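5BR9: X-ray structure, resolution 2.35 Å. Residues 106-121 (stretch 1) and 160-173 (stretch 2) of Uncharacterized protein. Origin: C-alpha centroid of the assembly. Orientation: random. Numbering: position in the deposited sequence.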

# COMPACT_ATOMS: atom_id res chain seq x y z
N ILE A 106 -7.84 18.34 -5.79
CA ILE A 106 -6.54 18.92 -5.45
C ILE A 106 -6.01 19.77 -6.60
O ILE A 106 -5.51 20.89 -6.40
CB ILE A 106 -5.54 17.83 -5.04
CG1 ILE A 106 -6.04 17.10 -3.80
CG2 ILE A 106 -4.19 18.45 -4.77
CD1 ILE A 106 -5.29 15.81 -3.53
N LEU A 107 -6.12 19.24 -7.82
CA LEU A 107 -5.76 19.98 -9.03
C LEU A 107 -6.53 21.30 -9.13
O LEU A 107 -5.99 22.30 -9.55
CB LEU A 107 -6.10 19.17 -10.27
CG LEU A 107 -5.14 18.13 -10.79
CD1 LEU A 107 -5.77 17.55 -12.07
CD2 LEU A 107 -3.78 18.77 -11.05
N ALA A 108 -7.82 21.24 -8.83
CA ALA A 108 -8.69 22.40 -8.93
C ALA A 108 -8.23 23.44 -7.91
O ALA A 108 -8.08 24.61 -8.25
CB ALA A 108 -10.13 22.00 -8.68
N GLN A 109 -7.98 22.99 -6.68
CA GLN A 109 -7.55 23.89 -5.63
C GLN A 109 -6.20 24.50 -6.01
O GLN A 109 -5.96 25.69 -5.78
CB GLN A 109 -7.43 23.17 -4.28
CG GLN A 109 -7.32 24.14 -3.10
CD GLN A 109 -8.63 24.83 -2.82
OE1 GLN A 109 -9.70 24.27 -3.08
NE2 GLN A 109 -8.58 26.05 -2.31
N ARG A 110 -5.32 23.69 -6.60
CA ARG A 110 -4.02 24.22 -7.04
C ARG A 110 -4.16 25.26 -8.15
O ARG A 110 -3.51 26.30 -8.12
CB ARG A 110 -3.10 23.10 -7.52
CG ARG A 110 -1.76 23.64 -8.02
CD ARG A 110 -0.74 22.55 -8.16
NE ARG A 110 0.58 23.11 -8.47
CZ ARG A 110 1.66 22.38 -8.73
NH1 ARG A 110 1.59 21.05 -8.71
NH2 ARG A 110 2.81 22.98 -9.00
N ALA A 111 -5.03 24.98 -9.12
CA ALA A 111 -5.23 25.91 -10.22
C ALA A 111 -5.83 27.22 -9.68
O ALA A 111 -5.53 28.31 -10.17
CB ALA A 111 -6.09 25.30 -11.30
N TYR A 112 -6.70 27.09 -8.69
CA TYR A 112 -7.26 28.26 -8.05
C TYR A 112 -6.15 29.09 -7.38
O TYR A 112 -6.05 30.29 -7.60
CB TYR A 112 -8.32 27.87 -7.02
CG TYR A 112 -8.66 29.03 -6.11
CD1 TYR A 112 -9.30 30.17 -6.62
CD2 TYR A 112 -8.31 29.01 -4.76
CE1 TYR A 112 -9.59 31.25 -5.80
CE2 TYR A 112 -8.61 30.11 -3.93
CZ TYR A 112 -9.25 31.21 -4.46
OH TYR A 112 -9.56 32.29 -3.66
N ARG A 113 -5.31 28.43 -6.59
CA ARG A 113 -4.24 29.13 -5.88
C ARG A 113 -3.25 29.78 -6.84
O ARG A 113 -2.79 30.91 -6.60
CB ARG A 113 -3.50 28.18 -4.93
CG ARG A 113 -2.32 28.81 -4.21
CD ARG A 113 -1.69 27.84 -3.22
NE ARG A 113 -1.28 26.57 -3.84
CZ ARG A 113 -0.15 26.40 -4.51
NH1 ARG A 113 0.69 27.42 -4.67
NH2 ARG A 113 0.16 25.21 -5.01
N GLU A 114 -2.92 29.09 -7.92
CA GLU A 114 -1.86 29.57 -8.81
C GLU A 114 -2.33 30.50 -9.95
O GLU A 114 -1.61 31.40 -10.33
CB GLU A 114 -1.13 28.36 -9.42
CG GLU A 114 -0.21 27.63 -8.47
CD GLU A 114 0.58 26.51 -9.16
OE1 GLU A 114 0.53 26.40 -10.40
OE2 GLU A 114 1.30 25.77 -8.46
N GLN A 115 -3.52 30.25 -10.49
CA GLN A 115 -4.01 31.01 -11.65
C GLN A 115 -5.13 31.95 -11.27
O GLN A 115 -5.53 32.79 -12.07
CB GLN A 115 -4.55 30.07 -12.74
CG GLN A 115 -3.58 29.02 -13.22
CD GLN A 115 -2.32 29.62 -13.78
OE1 GLN A 115 -2.33 30.70 -14.37
NE2 GLN A 115 -1.20 28.94 -13.57
N GLY A 116 -5.66 31.77 -10.06
CA GLY A 116 -6.83 32.50 -9.60
C GLY A 116 -8.14 32.05 -10.23
O GLY A 116 -9.16 32.71 -10.05
N ALA A 117 -8.12 30.93 -10.93
CA ALA A 117 -9.34 30.42 -11.60
C ALA A 117 -10.35 29.89 -10.60
O ALA A 117 -10.04 29.05 -9.77
CB ALA A 117 -8.98 29.34 -12.61
N GLU A 118 -11.57 30.39 -10.67
CA GLU A 118 -12.59 30.02 -9.70
C GLU A 118 -13.49 28.93 -10.22
O GLU A 118 -14.27 28.33 -9.47
CB GLU A 118 -13.39 31.26 -9.32
CG GLU A 118 -12.51 32.24 -8.59
CD GLU A 118 -13.25 33.35 -7.93
OE1 GLU A 118 -14.49 33.40 -8.06
OE2 GLU A 118 -12.58 34.17 -7.27
N ARG A 119 -13.36 28.64 -11.52
CA ARG A 119 -14.02 27.51 -12.13
C ARG A 119 -12.98 26.69 -12.89
O ARG A 119 -12.32 27.19 -13.80
CB ARG A 119 -15.15 27.97 -13.05
CG ARG A 119 -16.16 28.84 -12.29
CD ARG A 119 -17.56 28.82 -12.87
NE ARG A 119 -17.72 29.77 -13.95
CZ ARG A 119 -18.90 30.22 -14.39
NH1 ARG A 119 -18.95 31.09 -15.39
NH2 ARG A 119 -20.02 29.81 -13.80
N VAL A 120 -12.83 25.43 -12.49
CA VAL A 120 -11.80 24.57 -13.07
C VAL A 120 -12.39 23.24 -13.49
O VAL A 120 -13.09 22.57 -12.72
CB VAL A 120 -10.63 24.33 -12.10
CG1 VAL A 120 -9.67 23.30 -12.70
CG2 VAL A 120 -9.89 25.64 -11.82
N ALA A 121 -12.15 22.87 -14.74
CA ALA A 121 -12.44 21.52 -15.19
C ALA A 121 -11.14 20.71 -15.04
O ALA A 121 -10.17 20.95 -15.75
CB ALA A 121 -12.96 21.53 -16.64
N PRO A 160 -20.55 22.04 -16.13
CA PRO A 160 -21.86 22.38 -15.54
C PRO A 160 -22.24 23.85 -15.72
O PRO A 160 -23.34 24.25 -15.31
CB PRO A 160 -21.67 22.06 -14.05
CG PRO A 160 -20.24 22.31 -13.81
CD PRO A 160 -19.49 22.04 -15.10
N TRP A 161 -21.35 24.64 -16.30
CA TRP A 161 -21.60 26.05 -16.57
C TRP A 161 -21.60 26.30 -18.07
O TRP A 161 -21.26 25.41 -18.84
CB TRP A 161 -20.55 26.93 -15.88
CG TRP A 161 -19.17 26.43 -16.11
CD1 TRP A 161 -18.46 26.48 -17.28
CD2 TRP A 161 -18.32 25.78 -15.15
NE1 TRP A 161 -17.23 25.90 -17.10
CE2 TRP A 161 -17.11 25.47 -15.81
CE3 TRP A 161 -18.46 25.44 -13.80
CZ2 TRP A 161 -16.05 24.83 -15.16
CZ3 TRP A 161 -17.41 24.80 -13.16
CH2 TRP A 161 -16.22 24.50 -13.84
N ASP A 162 -21.95 27.52 -18.48
CA ASP A 162 -21.89 27.88 -19.89
C ASP A 162 -20.48 27.71 -20.44
O ASP A 162 -19.52 28.29 -19.92
CB ASP A 162 -22.38 29.32 -20.10
CG ASP A 162 -22.18 29.82 -21.52
OD1 ASP A 162 -22.11 31.06 -21.71
OD2 ASP A 162 -22.10 28.99 -22.45
N ALA A 163 -20.34 26.91 -21.50
CA ALA A 163 -19.02 26.56 -22.01
C ALA A 163 -18.34 27.75 -22.66
O ALA A 163 -17.12 27.92 -22.55
CB ALA A 163 -19.11 25.39 -22.99
N ALA A 164 -19.13 28.57 -23.34
CA ALA A 164 -18.61 29.74 -24.03
C ALA A 164 -18.05 30.79 -23.07
O ALA A 164 -17.38 31.71 -23.50
CB ALA A 164 -19.69 30.36 -24.91
N ALA A 165 -18.31 30.65 -21.77
CA ALA A 165 -17.75 31.59 -20.80
C ALA A 165 -16.23 31.44 -20.73
O ALA A 165 -15.70 30.34 -20.73
CB ALA A 165 -18.37 31.38 -19.42
N ALA A 166 -15.52 32.56 -20.67
CA ALA A 166 -14.08 32.56 -20.82
C ALA A 166 -13.34 32.54 -19.47
O ALA A 166 -12.14 32.83 -19.41
CB ALA A 166 -13.66 33.79 -21.63
N ASP A 167 -14.04 32.20 -18.39
CA ASP A 167 -13.44 32.29 -17.06
C ASP A 167 -13.01 30.92 -16.50
O ASP A 167 -12.19 30.85 -15.58
CB ASP A 167 -14.41 32.96 -16.09
CG ASP A 167 -15.66 32.15 -15.89
OD1 ASP A 167 -16.34 31.85 -16.90
OD2 ASP A 167 -15.96 31.78 -14.73
N TRP A 168 -13.54 29.84 -17.05
CA TRP A 168 -13.15 28.52 -16.55
C TRP A 168 -11.83 28.02 -17.18
O TRP A 168 -11.48 28.36 -18.31
CB TRP A 168 -14.28 27.51 -16.75
CG TRP A 168 -14.63 27.21 -18.15
CD1 TRP A 168 -15.36 27.99 -19.00
CD2 TRP A 168 -14.31 26.02 -18.88
NE1 TRP A 168 -15.50 27.37 -20.22
CE2 TRP A 168 -14.87 26.15 -20.17
CE3 TRP A 168 -13.60 24.86 -18.57
CZ2 TRP A 168 -14.74 25.17 -21.15
CZ3 TRP A 168 -13.47 23.88 -19.55
CH2 TRP A 168 -14.04 24.04 -20.82
N PHE A 169 -11.12 27.20 -16.42
CA PHE A 169 -9.74 26.81 -16.70
C PHE A 169 -9.63 25.29 -16.75
O PHE A 169 -10.27 24.59 -15.96
CB PHE A 169 -8.82 27.42 -15.62
CG PHE A 169 -7.34 27.13 -15.77
CD1 PHE A 169 -6.53 27.95 -16.55
CD2 PHE A 169 -6.74 26.08 -15.07
CE1 PHE A 169 -5.16 27.70 -16.67
CE2 PHE A 169 -5.38 25.83 -15.18
CZ PHE A 169 -4.58 26.64 -15.98
N GLY A 170 -8.81 24.78 -17.66
CA GLY A 170 -8.57 23.35 -17.74
C GLY A 170 -7.26 22.95 -17.07
O GLY A 170 -6.17 23.46 -17.39
N ALA A 171 -7.35 22.04 -16.12
CA ALA A 171 -6.19 21.60 -15.37
C ALA A 171 -6.01 20.10 -15.44
O ALA A 171 -6.97 19.35 -15.25
CB ALA A 171 -6.30 22.04 -13.93
N GLY A 172 -4.78 19.67 -15.68
CA GLY A 172 -4.42 18.26 -15.57
C GLY A 172 -4.03 17.58 -16.87
O GLY A 172 -4.35 18.06 -17.97
N THR A 173 -3.36 16.43 -16.72
CA THR A 173 -2.81 15.70 -17.86
C THR A 173 -3.87 15.18 -18.82
O THR A 173 -3.57 14.82 -19.96
CB THR A 173 -1.97 14.50 -17.40
OG1 THR A 173 -2.82 13.60 -16.67
CG2 THR A 173 -0.80 14.95 -16.50

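Stretch 1 runs as a helix through Gln 115, turns at Gly 116, and becomes a strand at Arg 119; it meets stretch 2 first through helical side chains, then through both backbone and side chains. The helix axis passes 9.0 Å from that of strand 168-171 at 123°.

Leu 107 begins the contact. Its CD1 lies 3.8 Å from Gly 172 CA, a packing that depends on the bare glycine: an ideal CB there would fall 2.9 Å from Leu 107 CD1, and the backbone angles of Gly 172 (114/163) call for glycine in their own right. One turn on, Ala 111 CB sits 3.9 Å from Phe 169 CD2 and 4.2 Å from Ala 171 CB, so a single methyl touches two residues of the strand.

Gln 115 lays its aliphatic portion over the Phe 169 ring; its CG is 4.2 Å from the ring centroid and 25° off the normal, a CH-pi geometry. Gly 116 then leaves the helix with phi at 74°, a value that favours glycine. Past this turn, Ala 117 CB packs 3.6 Å from Phe 169 CB, adding another apolar contact to that residue.

Arg 119 buries the most surface of any residue here, 135 Å². Its guanidinium forms a salt bridge with Asp 167: Arg 119 NE donates to Asp 167 OD2 at 2.8 Å, and Arg 119 NH1 donates to Asp 167 OD1 at 3.1 Å with a nearly straight 172° angle. The carboxylate lies at the guanidinium edge, where the N-H groups point, although Asp 167 is poorly ordered. Nearer the backbone, Arg 119 CB stands 3.8 Å from the centroid of the Trp 161 six-membered ring, 15° off its normal, in a second CH-pi contact.

The strands pair in parallel, their axes 35° apart. Phe 169 N donates to Arg 119 O at 2.9 Å, and Ala 121 N to Phe 169 O at 2.8 Å; Phe 169 thus bonds to the residues flanking its register partner, Val 120, as parallel pairing requires. Val 120 and Phe 169 project to the same sheet face, where Val 120 CG1 also reaches Ala 171 CB at 3.8 Å. Ala 171 N extends the ladder to Ala 121 O at 3.0 Å and 171°. On the other face, Ala 121 CB approaches Trp 168 CZ3 at 3.8 Å, while the indole is anchored within stretch 2 by Trp 168 NE1 donating to Ala 163 O at 2.9 Å.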